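Local coordinates for protein titin (Homo sapiens, PDB 2A38) that probably helps build and tether the muscle sarcomere as a giant filament protein that begins with a tandem of two immunoglobulin domains, at residues L65-V70 / G76-K81; F32-V37 / I56-G61. All blocks are in the same frame, centred on the assembly; numbering follows the deposited sequence.

Contact 1 (L65-V70 / G76-K81); sequences LTIPAV and GRYSLK
Ile-67 and Tyr-78 point at each other across the gap between their strands, and the closest atoms are the methyl CD1 of Ile-67 and the phenolic OH of Tyr-78, 3.8 Å apart. In the isoleucine, CD1 is carried outward by the anti chi2 (179°), with CG1 beside the backbone N (chi1 -56°). The same methyl is 4.3 Å from CZ of Tyr-78 and stands oblique to the ring, neither over the face nor at the edge. Leu-65 meets the ring more loosely, its CD1 being 4.5 Å from CD2 of Tyr-78. Tyr-78 holds CG anti to its own carbonyl carbon, which turns the ring toward segment 65-70. An oxygen of its own strand, Gly-76 O, lies in the ring plane at the edge, 3.6 Å from Tyr-78 CD1. The hydroxyl is hydrogen-bonded to Asn-74 O, four residues earlier, which is the tyrosine corner of Greek-key beta sandwiches. Phe-25 also meets the ring, with the planes inclined at about 35°. The chemistry is therefore divided: aliphatic groups from strand 62-67 touch the buried ring, while a backbone carbonyl satisfies its polar end, so that the phenol can be buried and its OH position fixed without a polar partner from the facing strand.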
ATOM      1  N   LEU A  65     -16.369  -9.654   9.592  1.00 24.34           N
ATOM      2  CA  LEU A  65     -14.988  -9.459  10.007  1.00 26.64           C
ATOM      3  C   LEU A  65     -14.329  -8.640   8.908  1.00 29.02           C
ATOM      4  O   LEU A  65     -14.203  -9.102   7.777  1.00 30.76           O
ATOM      5  CB  LEU A  65     -14.266 -10.799  10.157  1.00 24.80           C
ATOM      6  CG  LEU A  65     -12.829 -10.698  10.673  1.00 26.06           C
ATOM      7  CD1 LEU A  65     -12.429 -11.998  11.335  1.00 25.96           C
ATOM      8  CD2 LEU A  65     -11.891 -10.357   9.531  1.00 24.69           C
ATOM      9  N   THR A  66     -13.913  -7.425   9.235  1.00 31.57           N
ATOM     10  CA  THR A  66     -13.292  -6.562   8.243  1.00 33.83           C
ATOM     11  C   THR A  66     -11.869  -6.172   8.595  1.00 33.85           C
ATOM     12  O   THR A  66     -11.588  -5.765   9.720  1.00 33.24           O
ATOM     13  CB  THR A  66     -14.102  -5.261   8.048  1.00 35.34           C
ATOM     14  OG1 THR A  66     -15.408  -5.580   7.548  1.00 37.24           O
ATOM     15  CG2 THR A  66     -13.399  -4.334   7.062  1.00 36.60           C
ATOM     16  N   ILE A  67     -10.974  -6.316   7.625  1.00 35.42           N
ATOM     17  CA  ILE A  67      -9.585  -5.926   7.807  1.00 37.36           C
ATOM     18  C   ILE A  67      -9.416  -4.700   6.916  1.00 39.53           C
ATOM     19  O   ILE A  67      -9.494  -4.809   5.693  1.00 39.36           O
ATOM     20  CB  ILE A  67      -8.610  -7.020   7.343  1.00 36.46           C
ATOM     21  CG1 ILE A  67      -8.906  -8.327   8.080  1.00 34.96           C
ATOM     22  CG2 ILE A  67      -7.178  -6.579   7.612  1.00 35.40           C
ATOM     23  CD1 ILE A  67      -8.007  -9.475   7.683  1.00 34.56           C
ATOM     24  N   PRO A  68      -9.226  -3.511   7.520  1.00 41.90           N
ATOM     25  CA  PRO A  68      -9.050  -2.247   6.791  1.00 43.15           C
ATOM     26  C   PRO A  68      -7.978  -2.319   5.699  1.00 43.92           C
ATOM     27  O   PRO A  68      -8.297  -2.366   4.510  1.00 44.75           O
ATOM     28  CB  PRO A  68      -8.699  -1.265   7.902  1.00 43.53           C
ATOM     29  CG  PRO A  68      -9.518  -1.777   9.049  1.00 42.74           C
ATOM     30  CD  PRO A  68      -9.245  -3.266   8.975  1.00 42.93           C
ATOM     31  N   ALA A  69      -6.711  -2.323   6.098  1.00 44.51           N
ATOM     32  CA  ALA A  69      -5.618  -2.409   5.135  1.00 44.95           C
ATOM     33  C   ALA A  69      -5.057  -3.822   5.195  1.00 45.40           C
ATOM     34  O   ALA A  69      -4.312  -4.164   6.113  1.00 45.69           O
ATOM     35  CB  ALA A  69      -4.531  -1.399   5.475  1.00 44.79           C
ATOM     36  N   VAL A  70      -5.419  -4.647   4.221  1.00 45.87           N
ATOM     37  CA  VAL A  70      -4.953  -6.026   4.202  1.00 47.17           C
ATOM     38  C   VAL A  70      -3.481  -6.163   3.849  1.00 47.06           C
ATOM     39  O   VAL A  70      -2.981  -5.494   2.948  1.00 47.59           O
ATOM     40  CB  VAL A  70      -5.763  -6.865   3.209  1.00 47.97           C
ATOM     41  CG1 VAL A  70      -5.300  -8.316   3.252  1.00 48.94           C
ATOM     42  CG2 VAL A  70      -7.228  -6.773   3.550  1.00 48.52           C
ATOM     43  N   GLY A  76      -4.722 -16.768   4.383  1.00 35.64           N
ATOM     44  CA  GLY A  76      -4.794 -18.018   5.115  1.00 34.74           C
ATOM     45  C   GLY A  76      -6.233 -18.417   5.334  1.00 35.04           C
ATOM     46  O   GLY A  76      -7.131 -17.861   4.695  1.00 34.34           O
ATOM     47  N   ARG A  77      -6.458 -19.374   6.232  1.00 34.80           N
ATOM     48  CA  ARG A  77      -7.806 -19.839   6.524  1.00 34.01           C
ATOM     49  C   ARG A  77      -8.448 -19.113   7.681  1.00 31.15           C
ATOM     50  O   ARG A  77      -7.878 -19.017   8.764  1.00 31.73           O
ATOM     51  CB  ARG A  77      -7.817 -21.322   6.851  1.00 37.48           C
ATOM     52  CG  ARG A  77      -7.598 -22.214   5.673  1.00 45.83           C
ATOM     53  CD  ARG A  77      -7.978 -23.632   6.032  1.00 52.04           C
ATOM     54  NE  ARG A  77      -7.799 -24.539   4.905  1.00 58.55           N
ATOM     55  CZ  ARG A  77      -8.246 -25.791   4.883  1.00 62.46           C
ATOM     56  NH1 ARG A  77      -8.905 -26.282   5.930  1.00 64.18           N
ATOM     57  NH2 ARG A  77      -8.031 -26.554   3.815  1.00 64.52           N
ATOM     58  N   TYR A  78      -9.645 -18.602   7.437  1.00 27.80           N
ATOM     59  CA  TYR A  78     -10.409 -17.915   8.463  1.00 25.43           C
ATOM     60  C   TYR A  78     -11.682 -18.720   8.647  1.00 23.67           C
ATOM     61  O   TYR A  78     -12.295 -19.148   7.670  1.00 22.79           O
ATOM     62  CB  TYR A  78     -10.777 -16.504   8.020  1.00 26.00           C
ATOM     63  CG  TYR A  78      -9.623 -15.541   8.054  1.00 28.45           C
ATOM     64  CD1 TYR A  78      -8.560 -15.650   7.145  1.00 28.82           C
ATOM     65  CD2 TYR A  78      -9.583 -14.520   9.005  1.00 29.00           C
ATOM     66  CE1 TYR A  78      -7.487 -14.765   7.192  1.00 29.33           C
ATOM     67  CE2 TYR A  78      -8.524 -13.634   9.061  1.00 29.94           C
ATOM     68  CZ  TYR A  78      -7.482 -13.760   8.157  1.00 29.87           C
ATOM     69  OH  TYR A  78      -6.443 -12.876   8.238  1.00 32.15           O
ATOM     70  N   SER A  79     -12.073 -18.940   9.893  1.00 20.08           N
ATOM     71  CA  SER A  79     -13.284 -19.687  10.152  1.00 19.28           C
ATOM     72  C   SER A  79     -14.129 -19.001  11.196  1.00 16.77           C
ATOM     73  O   SER A  79     -13.640 -18.241  12.015  1.00 17.66           O
ATOM     74  CB  SER A  79     -12.954 -21.111  10.592  1.00 21.41           C
ATOM     75  OG  SER A  79     -12.240 -21.101  11.808  1.00 28.39           O
ATOM     76  N   LEU A  80     -15.416 -19.287  11.149  1.00 16.78           N
ATOM     77  CA  LEU A  80     -16.391 -18.718  12.061  1.00 15.51           C
ATOM     78  C   LEU A  80     -17.118 -19.855  12.782  1.00 15.43           C
ATOM     79  O   LEU A  80     -17.653 -20.746  12.130  1.00 17.62           O
ATOM     80  CB  LEU A  80     -17.379 -17.891  11.242  1.00 14.74           C
ATOM     81  CG  LEU A  80     -18.569 -17.206  11.907  1.00 15.68           C
ATOM     82  CD1 LEU A  80     -18.074 -16.220  12.934  1.00 15.75           C
ATOM     83  CD2 LEU A  80     -19.387 -16.490  10.838  1.00 15.30           C
ATOM     84  N   LYS A  81     -17.094 -19.851  14.111  1.00 16.78           N
ATOM     85  CA  LYS A  81     -17.794 -20.865  14.905  1.00 18.69           C
ATOM     86  C   LYS A  81     -19.020 -20.244  15.562  1.00 17.96           C
ATOM     87  O   LYS A  81     -18.939 -19.158  16.119  1.00 16.96           O
ATOM     88  CB  LYS A  81     -16.926 -21.418  16.033  1.00 20.63           C
ATOM     89  CG  LYS A  81     -15.847 -22.387  15.609  1.00 28.79           C
ATOM     90  CD  LYS A  81     -15.240 -23.077  16.843  1.00 32.24           C
ATOM     91  CE  LYS A  81     -14.030 -23.931  16.456  1.00 36.27           C
ATOM     92  NZ  LYS A  81     -13.462 -24.691  17.614  1.00 39.42           N
TER

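Contact 2 (F32-V37 / I56-G61)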
ATOM      1  N   PHE A  32     -31.483 -20.713  17.592  1.00 21.91           N
ATOM      2  CA  PHE A  32     -32.265 -20.228  18.714  1.00 21.87           C
ATOM      3  C   PHE A  32     -32.044 -21.079  19.958  1.00 21.83           C
ATOM      4  O   PHE A  32     -32.239 -22.291  19.926  1.00 20.81           O
ATOM      5  CB  PHE A  32     -33.752 -20.205  18.371  1.00 21.34           C
ATOM      6  CG  PHE A  32     -34.580 -19.521  19.409  1.00 24.60           C
ATOM      7  CD1 PHE A  32     -34.511 -18.141  19.563  1.00 24.51           C
ATOM      8  CD2 PHE A  32     -35.361 -20.258  20.298  1.00 26.54           C
ATOM      9  CE1 PHE A  32     -35.202 -17.499  20.589  1.00 26.42           C
ATOM     10  CE2 PHE A  32     -36.055 -19.629  21.327  1.00 27.18           C
ATOM     11  CZ  PHE A  32     -35.974 -18.245  21.474  1.00 26.24           C
ATOM     12  N   PRO A  33     -31.624 -20.453  21.075  1.00 22.52           N
ATOM     13  CA  PRO A  33     -31.352 -19.016  21.227  1.00 22.03           C
ATOM     14  C   PRO A  33     -30.235 -18.553  20.286  1.00 22.26           C
ATOM     15  O   PRO A  33     -29.497 -19.380  19.750  1.00 22.70           O
ATOM     16  CB  PRO A  33     -30.951 -18.902  22.696  1.00 20.95           C
ATOM     17  CG  PRO A  33     -31.702 -20.024  23.337  1.00 20.62           C
ATOM     18  CD  PRO A  33     -31.477 -21.143  22.369  1.00 21.53           C
ATOM     19  N   VAL A  34     -30.106 -17.242  20.083  1.00 21.67           N
ATOM     20  CA  VAL A  34     -29.060 -16.727  19.198  1.00 22.38           C
ATOM     21  C   VAL A  34     -27.699 -17.248  19.639  1.00 22.62           C
ATOM     22  O   VAL A  34     -27.294 -17.071  20.783  1.00 22.68           O
ATOM     23  CB  VAL A  34     -29.014 -15.205  19.192  1.00 22.66           C
ATOM     24  CG1 VAL A  34     -27.900 -14.733  18.262  1.00 25.26           C
ATOM     25  CG2 VAL A  34     -30.364 -14.650  18.744  1.00 24.59           C
ATOM     26  N   PRO A  35     -26.960 -17.877  18.719  1.00 22.90           N
ATOM     27  CA  PRO A  35     -25.649 -18.417  19.077  1.00 22.60           C
ATOM     28  C   PRO A  35     -24.552 -17.425  19.409  1.00 23.30           C
ATOM     29  O   PRO A  35     -24.617 -16.259  19.026  1.00 23.00           O
ATOM     30  CB  PRO A  35     -25.299 -19.274  17.863  1.00 23.01           C
ATOM     31  CG  PRO A  35     -25.912 -18.502  16.734  1.00 23.45           C
ATOM     32  CD  PRO A  35     -27.266 -18.122  17.297  1.00 22.22           C
ATOM     33  N   GLU A  36     -23.555 -17.905  20.149  1.00 24.56           N
ATOM     34  CA  GLU A  36     -22.389 -17.110  20.489  1.00 27.58           C
ATOM     35  C   GLU A  36     -21.459 -17.324  19.299  1.00 27.63           C
ATOM     36  O   GLU A  36     -21.245 -18.465  18.866  1.00 26.94           O
ATOM     37  CB  GLU A  36     -21.706 -17.630  21.748  1.00 31.76           C
ATOM     38  CG  GLU A  36     -22.485 -17.428  23.016  1.00 40.84           C
ATOM     39  CD  GLU A  36     -21.623 -17.664  24.242  1.00 46.93           C
ATOM     40  OE1 GLU A  36     -20.696 -16.855  24.480  1.00 50.48           O
ATOM     41  OE2 GLU A  36     -21.865 -18.661  24.963  1.00 51.27           O
ATOM     42  N   VAL A  37     -20.902 -16.234  18.783  1.00 25.87           N
ATOM     43  CA  VAL A  37     -20.030 -16.292  17.617  1.00 24.84           C
ATOM     44  C   VAL A  37     -18.571 -15.967  17.915  1.00 24.86           C
ATOM     45  O   VAL A  37     -18.261 -15.107  18.734  1.00 25.87           O
ATOM     46  CB  VAL A  37     -20.572 -15.354  16.520  1.00 22.77           C
ATOM     47  CG1 VAL A  37     -19.551 -15.165  15.436  1.00 25.45           C
ATOM     48  CG2 VAL A  37     -21.840 -15.942  15.937  1.00 21.91           C
ATOM     49  N   ILE A  56     -14.649  -6.553  14.081  1.00 32.15           N
ATOM     50  CA  ILE A  56     -15.538  -7.701  14.170  1.00 30.88           C
ATOM     51  C   ILE A  56     -16.905  -7.276  14.676  1.00 30.52           C
ATOM     52  O   ILE A  56     -17.011  -6.512  15.636  1.00 30.93           O
ATOM     53  CB  ILE A  56     -14.961  -8.771  15.113  1.00 30.00           C
ATOM     54  CG1 ILE A  56     -13.670  -9.338  14.512  1.00 31.70           C
ATOM     55  CG2 ILE A  56     -15.987  -9.864  15.348  1.00 29.28           C
ATOM     56  CD1 ILE A  56     -12.907 -10.253  15.433  1.00 32.85           C
ATOM     57  N   SER A  57     -17.953  -7.766  14.024  1.00 29.08           N
ATOM     58  CA  SER A  57     -19.309  -7.433  14.431  1.00 28.11           C
ATOM     59  C   SER A  57     -20.269  -8.595  14.209  1.00 26.34           C
ATOM     60  O   SER A  57     -20.022  -9.453  13.366  1.00 23.54           O
ATOM     61  CB  SER A  57     -19.804  -6.205  13.657  1.00 28.49           C
ATOM     62  OG  SER A  57     -19.925  -6.486  12.276  1.00 30.42           O
ATOM     63  N   PHE A  58     -21.348  -8.623  14.993  1.00 26.25           N
ATOM     64  CA  PHE A  58     -22.385  -9.651  14.877  1.00 26.75           C
ATOM     65  C   PHE A  58     -23.721  -9.030  15.243  1.00 27.72           C
ATOM     66  O   PHE A  58     -24.046  -8.887  16.416  1.00 28.00           O
ATOM     67  CB  PHE A  58     -22.116 -10.842  15.798  1.00 26.09           C
ATOM     68  CG  PHE A  58     -23.148 -11.932  15.680  1.00 26.23           C
ATOM     69  CD1 PHE A  58     -23.559 -12.383  14.429  1.00 25.65           C
ATOM     70  CD2 PHE A  58     -23.708 -12.511  16.813  1.00 26.99           C
ATOM     71  CE1 PHE A  58     -24.516 -13.395  14.304  1.00 26.09           C
ATOM     72  CE2 PHE A  58     -24.670 -13.530  16.702  1.00 27.80           C
ATOM     73  CZ  PHE A  58     -25.073 -13.971  15.442  1.00 26.51           C
ATOM     74  N   SER A  59     -24.493  -8.666  14.225  1.00 29.59           N
ATOM     75  CA  SER A  59     -25.789  -8.032  14.422  1.00 31.18           C
ATOM     76  C   SER A  59     -26.809  -8.528  13.408  1.00 31.45           C
ATOM     77  O   SER A  59     -26.468  -8.810  12.260  1.00 31.07           O
ATOM     78  CB  SER A  59     -25.635  -6.514  14.292  1.00 32.48           C
ATOM     79  OG  SER A  59     -26.899  -5.876  14.258  1.00 37.06           O
ATOM     80  N   ASP A  60     -28.063  -8.622  13.841  1.00 32.19           N
ATOM     81  CA  ASP A  60     -29.158  -9.086  12.993  1.00 31.86           C
ATOM     82  C   ASP A  60     -28.837 -10.416  12.329  1.00 29.72           C
ATOM     83  O   ASP A  60     -29.230 -10.656  11.185  1.00 28.59           O
ATOM     84  CB  ASP A  60     -29.488  -8.056  11.904  1.00 36.22           C
ATOM     85  CG  ASP A  60     -29.903  -6.703  12.472  1.00 39.78           C
ATOM     86  OD1 ASP A  60     -30.794  -6.665  13.352  1.00 42.55           O
ATOM     87  OD2 ASP A  60     -29.339  -5.675  12.027  1.00 43.36           O
ATOM     88  N   GLY A  61     -28.126 -11.281  13.047  1.00 26.55           N
ATOM     89  CA  GLY A  61     -27.778 -12.577  12.496  1.00 24.96           C
ATOM     90  C   GLY A  61     -26.708 -12.501  11.425  1.00 22.81           C
ATOM     91  O   GLY A  61     -26.430 -13.485  10.750  1.00 23.62           O
TER
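Phe-58 spans the space between segments 56-61 and 32-37, and its ring rests on Val-37 and Val-34. From CB the chain leaves with CG trans to the backbone N (chi1 -179°), which carries the ring towards the facing segment. All six ring carbons then lie 3.8 to 4.2 Å from Val-37 CG2, with CG and CD1 the farthest, CD2 and CE1 intermediate, and CE2 and CZ the nearest. This narrow range is the mark of a centred CH-pi contact: Val-37 CG2 sits 3.8 Å from the ring centroid and 11° off the normal. Two outer atoms add further neighbours. CE2 has Pro-35 O at 3.6 Å, placed obliquely to the ring, and Val-34 CG1 at 3.8 Å; CZ, the tip, is 4.1 Å from that same Val-34 methyl. Val-34 runs alongside the phenylalanine in the reverse sense, whereas Val-37 comes in roughly perpendicular to it. With an alanine in place of Phe-58, Val-37 CG2 would probably lose the aromatic face it packs on and Val-34 CG1 its cover. Ala-63 touches the phenylalanine from the adjoining strand 62-67. Edge strand 55-59 of one sheet thus meets the start of edge strand 36-41 of the other, and the loop leading into it, along one margin of an immunoglobulin I-set beta sandwich.

How the contacts relate
Both contacts join the same two sheets of the first immunoglobulin domain, with centres about 17 Å apart. Strands 62-67 and 55-59 are neighbours in one sheet, and strands 76-84 and 36-41 in the other, so contact 1 bridges inner strands and contact 2 the edge strands beside them. Within the first of these sheets the two contacts touch directly, Leu-65 CG lying 4.2 Å from Ile-56 CG1. Both segments of contact 2 precede those of contact 1 in the chain. The bound cadmium ion, held by Glu-26 and His-28, is about 11 Å from the side chain of Phe-58 and 13 Å from that of Leu-65, too far for either to be a ligand.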